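Local coordinates for cell wall binding protein cwp8 (PDB 5J6Q) that probably anchors itself to the cell wall of Clostridium difficile through three CWB2 modules, as part of the S-layer, at residues L63-Q67 with N252-E256; T125-V130 with I140-V144; S302-F306 with N336-L340; R498-N502 with I547-T551. All blocks are in the same frame, centred on the assembly; numbering follows the deposited sequence.

Contact 1 (L63-Q67 with N252-E256); sequences LTEGQ and NEKPE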
loop_
_atom_site.group_PDB
_atom_site.type_symbol
_atom_site.label_atom_id
_atom_site.label_comp_id
_atom_site.label_asym_id
_atom_site.label_seq_id
_atom_site.Cartn_x
_atom_site.Cartn_y
_atom_site.Cartn_z
ATOM N N LEU A 63 -28.148 -4.188 9.406
ATOM C CA LEU A 63 -26.774 -4.633 9.618
ATOM C C LEU A 63 -25.923 -3.599 10.424
ATOM O O LEU A 63 -25.844 -2.430 10.011
ATOM C CB LEU A 63 -26.119 -4.838 8.263
ATOM C CG LEU A 63 -26.512 -6.066 7.552
ATOM C CD1 LEU A 63 -25.771 -6.031 6.193
ATOM C CD2 LEU A 63 -26.137 -7.364 8.386
ATOM N N THR A 64 -25.363 -3.977 11.640
ATOM C CA THR A 64 -24.488 -2.965 12.271
ATOM C C THR A 64 -23.037 -3.021 11.664
ATOM O O THR A 64 -22.735 -3.891 10.837
ATOM C CB THR A 64 -24.387 -3.064 13.788
ATOM O OG1 THR A 64 -24.017 -4.392 14.163
ATOM C CG2 THR A 64 -25.644 -2.648 14.433
ATOM N N GLU A 65 -22.142 -2.053 12.067
ATOM C CA GLU A 65 -20.757 -1.973 11.586
ATOM C C GLU A 65 -20.058 -3.298 11.615
ATOM O O GLU A 65 -20.051 -3.959 12.648
ATOM C CB GLU A 65 -19.952 -0.972 12.422
ATOM C CG GLU A 65 -20.469 0.454 12.286
ATOM C CD GLU A 65 -20.243 1.253 13.550
ATOM O OE1 GLU A 65 -19.441 2.222 13.487
ATOM O OE2 GLU A 65 -20.861 0.904 14.602
ATOM N N GLY A 66 -19.513 -3.714 10.487
ATOM C CA GLY A 66 -18.799 -4.986 10.466
ATOM C C GLY A 66 -19.647 -6.183 10.069
ATOM O O GLY A 66 -19.161 -7.108 9.420
ATOM N N GLN A 67 -20.935 -6.168 10.449
ATOM C CA GLN A 67 -21.848 -7.286 10.134
ATOM C C GLN A 67 -22.088 -7.445 8.642
ATOM O O GLN A 67 -22.087 -6.481 7.871
ATOM C CB GLN A 67 -23.197 -7.068 10.853
ATOM C CG GLN A 67 -23.084 -7.286 12.365
ATOM C CD GLN A 67 -24.459 -7.447 12.987
ATOM O OE1 GLN A 67 -25.404 -6.665 12.706
ATOM N NE2 GLN A 67 -24.607 -8.463 13.832
ATOM N N ASN A 252 -16.438 0.792 17.998
ATOM C CA ASN A 252 -17.333 1.914 17.688
ATOM C C ASN A 252 -17.059 2.476 16.299
ATOM O O ASN A 252 -17.696 3.454 15.908
ATOM C CB ASN A 252 -17.170 3.068 18.694
ATOM C CG ASN A 252 -17.209 2.672 20.145
ATOM O OD1 ASN A 252 -17.707 1.596 20.490
ATOM N ND2 ASN A 252 -16.700 3.500 21.062
ATOM N N GLU A 253 -16.116 1.886 15.552
ATOM C CA GLU A 253 -15.817 2.406 14.227
ATOM C C GLU A 253 -16.201 1.411 13.151
ATOM O O GLU A 253 -16.163 0.199 13.367
ATOM C CB GLU A 253 -14.324 2.757 14.119
ATOM C CG GLU A 253 -13.947 3.336 12.765
ATOM C CD GLU A 253 -14.686 4.625 12.454
ATOM O OE1 GLU A 253 -15.527 4.619 11.533
ATOM O OE2 GLU A 253 -14.422 5.638 13.129
ATOM N N LYS A 254 -16.566 1.937 11.992
ATOM C CA LYS A 254 -16.973 1.142 10.845
ATOM C C LYS A 254 -15.711 0.552 10.217
ATOM O O LYS A 254 -14.819 1.309 9.851
ATOM C CB LYS A 254 -17.721 2.056 9.858
ATOM C CG LYS A 254 -18.230 1.350 8.616
ATOM C CD LYS A 254 -18.967 2.336 7.718
ATOM C CE LYS A 254 -19.415 1.677 6.444
ATOM N NZ LYS A 254 -19.501 2.645 5.324
ATOM N N PRO A 255 -15.572 -0.771 10.082
ATOM C CA PRO A 255 -14.341 -1.279 9.484
ATOM C C PRO A 255 -14.186 -0.842 8.045
ATOM O O PRO A 255 -15.067 -0.174 7.468
ATOM C CB PRO A 255 -14.449 -2.809 9.627
ATOM C CG PRO A 255 -15.913 -3.074 9.656
ATOM C CD PRO A 255 -16.512 -1.856 10.400
ATOM N N GLU A 256 -13.059 -1.239 7.459
ATOM C CA GLU A 256 -12.783 -0.912 6.081
ATOM C C GLU A 256 -12.079 -2.074 5.511
ATOM O O GLU A 256 -11.183 -2.610 6.133
ATOM C CB GLU A 256 -11.936 0.406 5.969
ATOM C CG GLU A 256 -11.187 0.527 4.662
ATOM C CD GLU A 256 -10.333 1.809 4.573
ATOM O OE1 GLU A 256 -9.764 2.235 5.606
ATOM O OE2 GLU A 256 -10.248 2.386 3.457
#
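Pro255 sets its ring against the backbone of Gly66, with CG 3.6 Å from Gly66 CA and CD 3.5 Å from Gly66 N. Beside it the aliphatic part of Glu65 lies across the backbone of Lys254, where Glu65 CG comes to 3.8 Å from Lys254 CA. Here the two segments pack closest through carbon: the proline ring on the glycine backbone and the Glu65 methylenes on Lys254. Gly66 is the third residue of a type II beta turn running from Thr64 to Gln67 between helix 53-61 and strand 68-75, and its positive phi of 93° is the one usual for that position. Within the turn, Gln67 OE1 accepts a nearly straight bond from Thr64 N. The opposing segment leads from strand 242-249 into strand 256-262. Toward Asn252 and Glu253, both poorly ordered, the contact is less well satisfied: the exposed Glu65 turns OE1 to Asn252 O at 3.2 Å, acceptor to acceptor, and is badly angled for Lys254 N. That N-H goes instead to Glu253 OE1, from above the carboxylate plane. Lys254, CG anti to the backbone N (chi1 -179°), runs out extended to a salt bridge with Asp186, while Gly66 and Gln67 form backbone hydrogen bonds with Asn184.

Contact 2 (T125-V130 with I140-V144); sequences TNTVEV and ITLNV
Ile140 O receives the N-H of Val130 at 2.8 Å, nearly along the C=O axis, and the CA-H of Glu129 adds a weaker contact to the same oxygen from 3.3 Å. Ile140 N returns a bond to Val130 O, completing a hydrogen-bonded antiparallel pair. The pattern recurs two residues further along strand 140-143, where Val128 and Leu142 form reciprocal N-H...O bonds of 3.1 Å (Val128 N to Leu142 O) and 3.0 Å (Leu142 N to Val128 O). Past the last strand residue the pairing lingers, as Val144 N reaches Asn126 O from 40° above the carbonyl plane, with Val144 CG2 packed 3.6 Å from Asn126 CB.

On one face Val130 CB meets Ile140 CG1 at 3.7 Å; a chi1 of 64° swings this branch of Ile140 in between its own N and carbonyl carbon and brings it against Val130. On the other face Thr127 and Asn143 run next to each other in the same direction, Thr127 CG2 approaching Asn143 ND2, with the Thr127 hydroxyl bonded to Ser124. The strands form a beta hairpin at the edge of a three-stranded antiparallel sheet. Strand 118-124 flanks 127-132 on its other side, and helix 96-111 packs over the Val128 and Leu142 face through Ile99.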
loop_
_atom_site.group_PDB
_atom_site.type_symbol
_atom_site.label_atom_id
_atom_site.label_comp_id
_atom_site.label_asym_id
_atom_site.label_seq_id
_atom_site.Cartn_x
_atom_site.Cartn_y
_atom_site.Cartn_z
ATOM N N THR A 125 -29.533 -48.213 -38.305
ATOM C CA THR A 125 -28.756 -47.309 -37.493
ATOM C C THR A 125 -29.598 -46.195 -36.822
ATOM O O THR A 125 -29.097 -45.629 -35.867
ATOM C CB THR A 125 -27.680 -46.624 -38.332
ATOM O OG1 THR A 125 -28.328 -46.019 -39.453
ATOM C CG2 THR A 125 -26.595 -47.607 -38.796
ATOM N N ASN A 126 -30.831 -45.873 -37.292
ATOM C CA ASN A 126 -31.543 -44.815 -36.599
ATOM C C ASN A 126 -33.027 -45.086 -36.400
ATOM O O ASN A 126 -33.808 -44.127 -36.312
ATOM C CB ASN A 126 -31.324 -43.485 -37.316
ATOM C CG ASN A 126 -31.732 -43.469 -38.757
ATOM O OD1 ASN A 126 -32.278 -44.435 -39.283
ATOM N ND2 ASN A 126 -31.507 -42.377 -39.470
ATOM N N THR A 127 -33.410 -46.388 -36.319
ATOM C CA THR A 127 -34.796 -46.809 -36.070
ATOM C C THR A 127 -34.795 -48.032 -35.187
ATOM O O THR A 127 -33.962 -48.916 -35.364
ATOM C CB THR A 127 -35.562 -47.165 -37.354
ATOM O OG1 THR A 127 -34.846 -48.190 -38.067
ATOM C CG2 THR A 127 -35.744 -45.960 -38.260
ATOM N N VAL A 128 -35.723 -48.084 -34.240
ATOM C CA VAL A 128 -35.927 -49.184 -33.303
ATOM C C VAL A 128 -37.444 -49.448 -33.232
ATOM O O VAL A 128 -38.243 -48.508 -33.124
ATOM C CB VAL A 128 -35.386 -48.844 -31.893
ATOM C CG1 VAL A 128 -35.587 -50.029 -30.944
ATOM C CG2 VAL A 128 -33.916 -48.464 -31.963
ATOM N N GLU A 129 -37.824 -50.702 -33.299
ATOM C CA GLU A 129 -39.209 -51.121 -33.260
ATOM C C GLU A 129 -39.571 -51.483 -31.842
ATOM O O GLU A 129 -38.797 -52.181 -31.183
ATOM C CB GLU A 129 -39.410 -52.332 -34.181
ATOM C CG GLU A 129 -40.831 -52.864 -34.187
ATOM C CD GLU A 129 -40.901 -54.267 -34.756
ATOM O OE1 GLU A 129 -40.356 -55.190 -34.122
ATOM O OE2 GLU A 129 -41.486 -54.436 -35.840
ATOM N N VAL A 130 -40.726 -51.012 -31.362
ATOM C CA VAL A 130 -41.147 -51.324 -29.996
ATOM C C VAL A 130 -42.550 -51.922 -30.017
ATOM O O VAL A 130 -43.445 -51.377 -30.653
ATOM C CB VAL A 130 -41.096 -50.061 -29.098
ATOM C CG1 VAL A 130 -41.418 -50.427 -27.652
ATOM C CG2 VAL A 130 -39.720 -49.407 -29.176
ATOM N N ILE A 140 -44.523 -49.641 -32.716
ATOM C CA ILE A 140 -44.140 -48.301 -33.107
ATOM C C ILE A 140 -42.679 -48.308 -33.540
ATOM O O ILE A 140 -41.888 -49.128 -33.075
ATOM C CB ILE A 140 -44.346 -47.296 -31.941
ATOM C CG1 ILE A 140 -43.426 -47.649 -30.757
ATOM C CG2 ILE A 140 -45.805 -47.296 -31.496
ATOM C CD1 ILE A 140 -43.400 -46.565 -29.685
ATOM N N THR A 141 -42.328 -47.422 -34.453
ATOM C CA THR A 141 -40.952 -47.286 -34.854
ATOM C C THR A 141 -40.453 -45.892 -34.434
ATOM O O THR A 141 -40.911 -44.869 -34.944
ATOM C CB THR A 141 -40.800 -47.532 -36.364
ATOM O OG1 THR A 141 -39.438 -47.289 -36.710
ATOM C CG2 THR A 141 -41.713 -46.644 -37.199
ATOM N N LEU A 142 -39.542 -45.865 -33.479
ATOM C CA LEU A 142 -38.935 -44.631 -33.043
ATOM C C LEU A 142 -37.677 -44.327 -33.859
ATOM O O LEU A 142 -36.909 -45.237 -34.177
ATOM C CB LEU A 142 -38.588 -44.759 -31.545
ATOM C CG LEU A 142 -39.814 -44.986 -30.664
ATOM C CD1 LEU A 142 -39.436 -44.962 -29.198
ATOM C CD2 LEU A 142 -40.829 -43.903 -30.983
ATOM N N ASN A 143 -37.482 -43.070 -34.237
ATOM C CA ASN A 143 -36.277 -42.678 -34.956
ATOM C C ASN A 143 -35.369 -41.841 -34.053
ATOM O O ASN A 143 -35.857 -41.217 -33.113
ATOM C CB ASN A 143 -36.629 -41.837 -36.187
ATOM C CG ASN A 143 -37.405 -42.591 -37.236
ATOM O OD1 ASN A 143 -38.627 -42.642 -37.158
ATOM N ND2 ASN A 143 -36.774 -43.173 -38.271
ATOM N N VAL A 144 -34.054 -41.837 -34.325
ATOM C CA VAL A 144 -33.131 -41.002 -33.591
ATOM C C VAL A 144 -33.605 -39.576 -33.851
ATOM O O VAL A 144 -33.899 -39.251 -35.001
ATOM C CB VAL A 144 -31.680 -41.205 -34.102
ATOM C CG1 VAL A 144 -30.743 -40.224 -33.414
ATOM C CG2 VAL A 144 -31.215 -42.636 -33.856
#

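Contact 3 (S302-F306 with N336-L340); sequences SKERF and NAPIL
Both terminal nitrogens of Arg305 converge on Ala337 O. The NH2 bond is the sounder, 3.0 Å long with the donor 35° above the carbonyl plane, whereas the NH1 bond is weak. NH2 also donates to a water at 2.9 Å, and Ile339 N donates to that same water, so the guanidinium is tied to the 336-340 backbone at two points, once directly and once through solvent. Phe306 lies beside this polar grip. Its CE1 meets Pro338 CD at 3.7 Å, the ring and the proline crossing at about a right angle, and CE2 lies 3.4 Å from Asn336 O. On the preceding turn of the helix, Ser302 OG rests 3.3 Å from Pro338 CB.

The Arg305 and Phe306 side chains also pack on each other: Phe306 CZ sits 3.5 Å above the guanidinium plane, offset toward its rim. A bend in Arg305 (chi3 55°) turns the guanidinium toward Ala337 O instead of letting the chain run straight outward. Phe306 is the first residue to leave helical geometry, and its N-H still bonds to Ser302 O. Farther out, Phe306 O takes a bond from Arg357, and the amide of Asn336 bonds to Glu312, just before strand 313-318.

The contact therefore joins the C-terminal end of helix 294-305 to the start of strand 339-342 in a CWB2 module. That strand is an outer member of a four-stranded parallel sheet, running beside strand 313-318. Leu340 packs on helix 349-359, and Pro538 of helix 531-542 touches both Arg305 and Ile339.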
loop_
_atom_site.group_PDB
_atom_site.type_symbol
_atom_site.label_atom_id
_atom_site.label_comp_id
_atom_site.label_asym_id
_atom_site.label_seq_id
_atom_site.Cartn_x
_atom_site.Cartn_y
_atom_site.Cartn_z
ATOM N N SER A 302 9.993 15.659 11.951
ATOM C CA SER A 302 9.686 16.051 13.335
ATOM C C SER A 302 8.803 14.979 14.006
ATOM O O SER A 302 9.084 14.576 15.146
ATOM C CB SER A 302 9.016 17.416 13.388
ATOM O OG SER A 302 9.013 17.892 14.721
ATOM N N LYS A 303 7.775 14.471 13.304
ATOM C CA LYS A 303 7.003 13.398 13.942
ATOM C C LYS A 303 7.841 12.162 14.255
ATOM O O LYS A 303 7.568 11.480 15.244
ATOM C CB LYS A 303 5.828 13.021 13.089
ATOM C CG LYS A 303 4.815 14.197 13.121
ATOM C CD LYS A 303 3.995 14.065 11.857
ATOM C CE LYS A 303 2.790 14.982 11.818
ATOM N NZ LYS A 303 1.723 14.329 11.019
ATOM N N GLU A 304 8.897 11.898 13.458
ATOM C CA GLU A 304 9.694 10.749 13.730
ATOM C C GLU A 304 10.551 11.006 14.930
ATOM O O GLU A 304 10.744 10.109 15.748
ATOM C CB GLU A 304 10.557 10.375 12.516
ATOM C CG GLU A 304 11.227 9.040 12.702
ATOM C CD GLU A 304 10.231 7.865 12.724
ATOM O OE1 GLU A 304 9.154 7.939 12.029
ATOM O OE2 GLU A 304 10.556 6.882 13.418
ATOM N N ARG A 305 11.053 12.233 15.064
ATOM C CA ARG A 305 11.919 12.561 16.177
ATOM C C ARG A 305 11.171 12.784 17.500
ATOM O O ARG A 305 11.719 12.428 18.544
ATOM C CB ARG A 305 12.719 13.847 15.854
ATOM C CG ARG A 305 13.613 13.605 14.635
ATOM C CD ARG A 305 14.503 14.783 14.317
ATOM N NE ARG A 305 15.309 15.174 15.473
ATOM C CZ ARG A 305 15.610 16.423 15.753
ATOM N NH1 ARG A 305 16.340 16.703 16.836
ATOM N NH2 ARG A 305 15.217 17.407 14.955
ATOM N N PHE A 306 9.961 13.374 17.488
ATOM C CA PHE A 306 9.331 13.655 18.783
ATOM C C PHE A 306 7.865 13.281 18.957
ATOM O O PHE A 306 7.021 13.555 18.108
ATOM C CB PHE A 306 9.394 15.151 19.119
ATOM C CG PHE A 306 10.742 15.815 18.898
ATOM C CD1 PHE A 306 11.031 16.440 17.697
ATOM C CD2 PHE A 306 11.709 15.793 19.880
ATOM C CE1 PHE A 306 12.260 17.014 17.479
ATOM C CE2 PHE A 306 12.932 16.372 19.662
ATOM C CZ PHE A 306 13.210 16.985 18.448
ATOM N N ASN A 336 17.608 19.460 21.381
ATOM C CA ASN A 336 16.497 18.513 21.146
ATOM C C ASN A 336 15.294 19.208 20.511
ATOM O O ASN A 336 14.195 19.192 21.043
ATOM C CB ASN A 336 16.118 17.872 22.477
ATOM C CG ASN A 336 17.305 17.149 23.046
ATOM O OD1 ASN A 336 17.774 16.178 22.444
ATOM N ND2 ASN A 336 17.860 17.564 24.186
ATOM N N ALA A 337 15.529 19.842 19.381
ATOM C CA ALA A 337 14.535 20.653 18.673
ATOM C C ALA A 337 14.453 20.214 17.238
ATOM O O ALA A 337 15.479 19.765 16.723
ATOM C CB ALA A 337 14.970 22.117 18.689
ATOM N N PRO A 338 13.303 20.309 16.558
ATOM C CA PRO A 338 13.194 19.903 15.104
ATOM C C PRO A 338 13.696 21.028 14.245
ATOM O O PRO A 338 13.616 22.181 14.715
ATOM C CB PRO A 338 11.709 19.776 14.861
ATOM C CG PRO A 338 11.096 20.858 15.950
ATOM C CD PRO A 338 11.992 20.647 17.155
ATOM N N ILE A 339 14.083 20.743 12.962
ATOM C CA ILE A 339 14.483 21.834 12.174
ATOM C C ILE A 339 13.277 22.043 11.327
ATOM O O ILE A 339 12.876 21.194 10.548
ATOM C CB ILE A 339 15.812 21.692 11.422
ATOM C CG1 ILE A 339 17.018 21.698 12.376
ATOM C CG2 ILE A 339 15.897 22.870 10.476
ATOM C CD1 ILE A 339 18.413 21.038 11.786
ATOM N N LEU A 340 12.614 23.163 11.518
ATOM C CA LEU A 340 11.378 23.354 10.774
ATOM C C LEU A 340 11.685 24.533 9.851
ATOM O O LEU A 340 12.713 25.145 10.013
ATOM C CB LEU A 340 10.137 23.619 11.677
ATOM C CG LEU A 340 9.697 22.365 12.489
ATOM C CD1 LEU A 340 8.680 22.777 13.629
ATOM C CD2 LEU A 340 8.997 21.332 11.580
HETATM O O HOH W 1 14.466 17.980 12.182
#

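Contact 4 (R498-N502 with I547-T551); sequences RKDTN and IVLTT. With SO4 (sulfate ion), chain C.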
loop_
_atom_site.group_PDB
_atom_site.type_symbol
_atom_site.label_atom_id
_atom_site.label_comp_id
_atom_site.label_asym_id
_atom_site.label_seq_id
_atom_site.Cartn_x
_atom_site.Cartn_y
_atom_site.Cartn_z
ATOM N N ARG A 498 30.044 16.054 -5.391
ATOM C CA ARG A 498 29.335 15.890 -4.147
ATOM C C ARG A 498 28.984 14.409 -3.779
ATOM O O ARG A 498 28.840 14.134 -2.590
ATOM C CB ARG A 498 28.011 16.732 -4.204
ATOM C CG ARG A 498 26.923 16.017 -4.998
ATOM C CD ARG A 498 25.771 16.966 -5.309
ATOM N NE ARG A 498 26.242 18.239 -5.909
ATOM C CZ ARG A 498 25.522 19.368 -5.948
ATOM N NH1 ARG A 498 24.321 19.416 -5.397
ATOM N NH2 ARG A 498 25.980 20.432 -6.587
ATOM N N LYS A 499 28.835 13.507 -4.787
ATOM C CA LYS A 499 28.517 12.138 -4.548
ATOM C C LYS A 499 29.875 11.458 -4.064
ATOM O O LYS A 499 29.816 10.633 -3.125
ATOM C CB LYS A 499 27.922 11.399 -5.747
ATOM C CG LYS A 499 26.557 11.973 -6.097
ATOM C CD LYS A 499 26.067 11.532 -7.384
ATOM C CE LYS A 499 25.413 10.198 -7.192
ATOM N NZ LYS A 499 24.200 10.316 -6.397
ATOM N N ASP A 500 31.011 11.813 -4.661
ATOM C CA ASP A 500 32.294 11.307 -4.174
ATOM C C ASP A 500 32.575 11.840 -2.782
ATOM O O ASP A 500 33.051 11.104 -1.960
ATOM C CB ASP A 500 33.434 11.638 -5.098
ATOM C CG ASP A 500 33.207 11.100 -6.456
ATOM O OD1 ASP A 500 32.602 9.949 -6.564
ATOM O OD2 ASP A 500 33.542 11.832 -7.441
ATOM N N THR A 501 32.279 13.087 -2.487
ATOM C CA THR A 501 32.450 13.532 -1.076
ATOM C C THR A 501 31.567 12.744 -0.106
ATOM O O THR A 501 32.005 12.374 1.012
ATOM C CB THR A 501 32.082 14.986 -0.983
ATOM O OG1 THR A 501 32.945 15.712 -1.899
ATOM C CG2 THR A 501 32.144 15.540 0.436
ATOM N N ASN A 502 30.287 12.557 -0.484
ATOM C CA ASN A 502 29.367 11.816 0.366
ATOM C C ASN A 502 29.968 10.453 0.571
ATOM O O ASN A 502 30.017 10.027 1.754
ATOM C CB ASN A 502 28.003 11.694 -0.252
ATOM C CG ASN A 502 26.954 11.081 0.573
ATOM O OD1 ASN A 502 26.340 10.036 0.133
ATOM N ND2 ASN A 502 26.631 11.647 1.693
ATOM N N ILE A 547 23.629 9.792 5.910
ATOM C CA ILE A 547 22.645 10.183 4.949
ATOM C C ILE A 547 23.354 9.960 3.586
ATOM O O ILE A 547 24.355 10.588 3.317
ATOM C CB ILE A 547 22.171 11.637 5.092
ATOM C CG1 ILE A 547 21.381 11.785 6.397
ATOM C CG2 ILE A 547 21.206 12.015 3.788
ATOM C CD1 ILE A 547 20.897 13.242 6.726
ATOM N N VAL A 548 22.897 9.005 2.806
ATOM C CA VAL A 548 23.474 8.831 1.478
ATOM C C VAL A 548 22.797 9.973 0.608
ATOM O O VAL A 548 21.566 10.068 0.604
ATOM C CB VAL A 548 23.043 7.420 0.983
ATOM C CG1 VAL A 548 23.350 7.209 -0.551
ATOM C CG2 VAL A 548 23.778 6.345 1.843
ATOM N N LEU A 549 23.568 10.805 -0.107
ATOM C CA LEU A 549 22.867 11.841 -0.919
ATOM C C LEU A 549 22.812 11.376 -2.377
ATOM O O LEU A 549 23.850 11.188 -3.078
ATOM C CB LEU A 549 23.625 13.151 -0.854
ATOM C CG LEU A 549 23.605 13.793 0.538
ATOM C CD1 LEU A 549 24.563 14.985 0.511
ATOM C CD2 LEU A 549 22.163 14.198 0.998
ATOM N N THR A 550 21.553 11.136 -2.830
ATOM C CA THR A 550 21.432 10.814 -4.216
ATOM C C THR A 550 20.015 11.155 -4.736
ATOM O O THR A 550 19.047 11.070 -3.963
ATOM C CB THR A 550 21.677 9.310 -4.473
ATOM O OG1 THR A 550 21.938 9.141 -5.890
ATOM C CG2 THR A 550 20.486 8.493 -4.153
ATOM N N THR A 551 19.912 11.530 -6.046
ATOM C CA THR A 551 18.562 11.701 -6.626
ATOM C C THR A 551 18.321 10.602 -7.614
ATOM O O THR A 551 17.290 9.961 -7.608
ATOM C CB THR A 551 18.396 13.081 -7.325
ATOM O OG1 THR A 551 18.700 14.067 -6.369
ATOM C CG2 THR A 551 16.920 13.301 -7.804
HETATM S S SO4 C . 29.367 18.992 -7.966
HETATM O O1 SO4 C . 29.230 18.174 -9.121
HETATM O O2 SO4 C . 30.631 19.474 -7.911
HETATM O O3 SO4 C . 29.036 18.219 -6.731
HETATM O O4 SO4 C . 28.442 20.109 -8.094
#
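Asn502 reaches Ile547 and Leu549 with both ends of its amide. ND2 gives a practically straight bond (178°) to Ile547 O at 3.0 Å, with the acceptor in the amide plane. OD1 accepts Leu549 N at 2.9 Å, here from well above the carbonyl plane. With CG anti to the backbone N (chi1 -174°), the amide projects from the helix far enough to clasp the two backbone groups that flank Val548, whose own backbone pairs with strand 516-519. The amide has further partners, Ser432 at ND2 and Gln558 at OD1, which probably hold its rotation.

Leu549 contributes in two ways. Its side chain touches the amide, CG 3.9 Å from Asn502 ND2, and its carbonyl receives Gln558 together with a weak bond from Lys499. The main target of Lys499 is Thr550, whose OG1 lies only 2.6 Å from NZ; bends at chi3 and chi4 fold the long chain back to bring the ammonium there. Since Thr550 OG1 also bonds to Glu552 O, the hydroxyl has two partners.

One turn back on the helix, Arg498 binds a sulfate, probably from the crystallisation liquor. Its backbone N and NE share O3, at 2.7 Å for N, and NH2 takes O4; Tyr523 adds its hydroxyl. The first turn of the helix, 498-502, runs roughly antiparallel to strand 547-549, an outer strand of a parallel alpha/beta CWB2 sheet, and the sulfate sits at the helix N terminus, a place where the helix dipole would be expected to favour an anion.

In the fold
From the N terminus, contact 1 is the first to open and closes a loop of almost two hundred residues, bringing the turn after helix 53-61 against the hairpin bend between strands 242-249 and 256-262. Contact 2 falls wholly within that span as a local hairpin, its centre about 66 Å from that of contact 1, far out on the elongated chain. Contacts 3 and 4 follow in series, and none of the four cross. Contacts 3 and 4 each join a helix to an outer strand of a parallel sheet, in the first and third CWB2 ranges respectively. The centres of contacts 3 and 4 are about 23 Å apart, and helix 531-542, whose residues touch both, bridges the two modules.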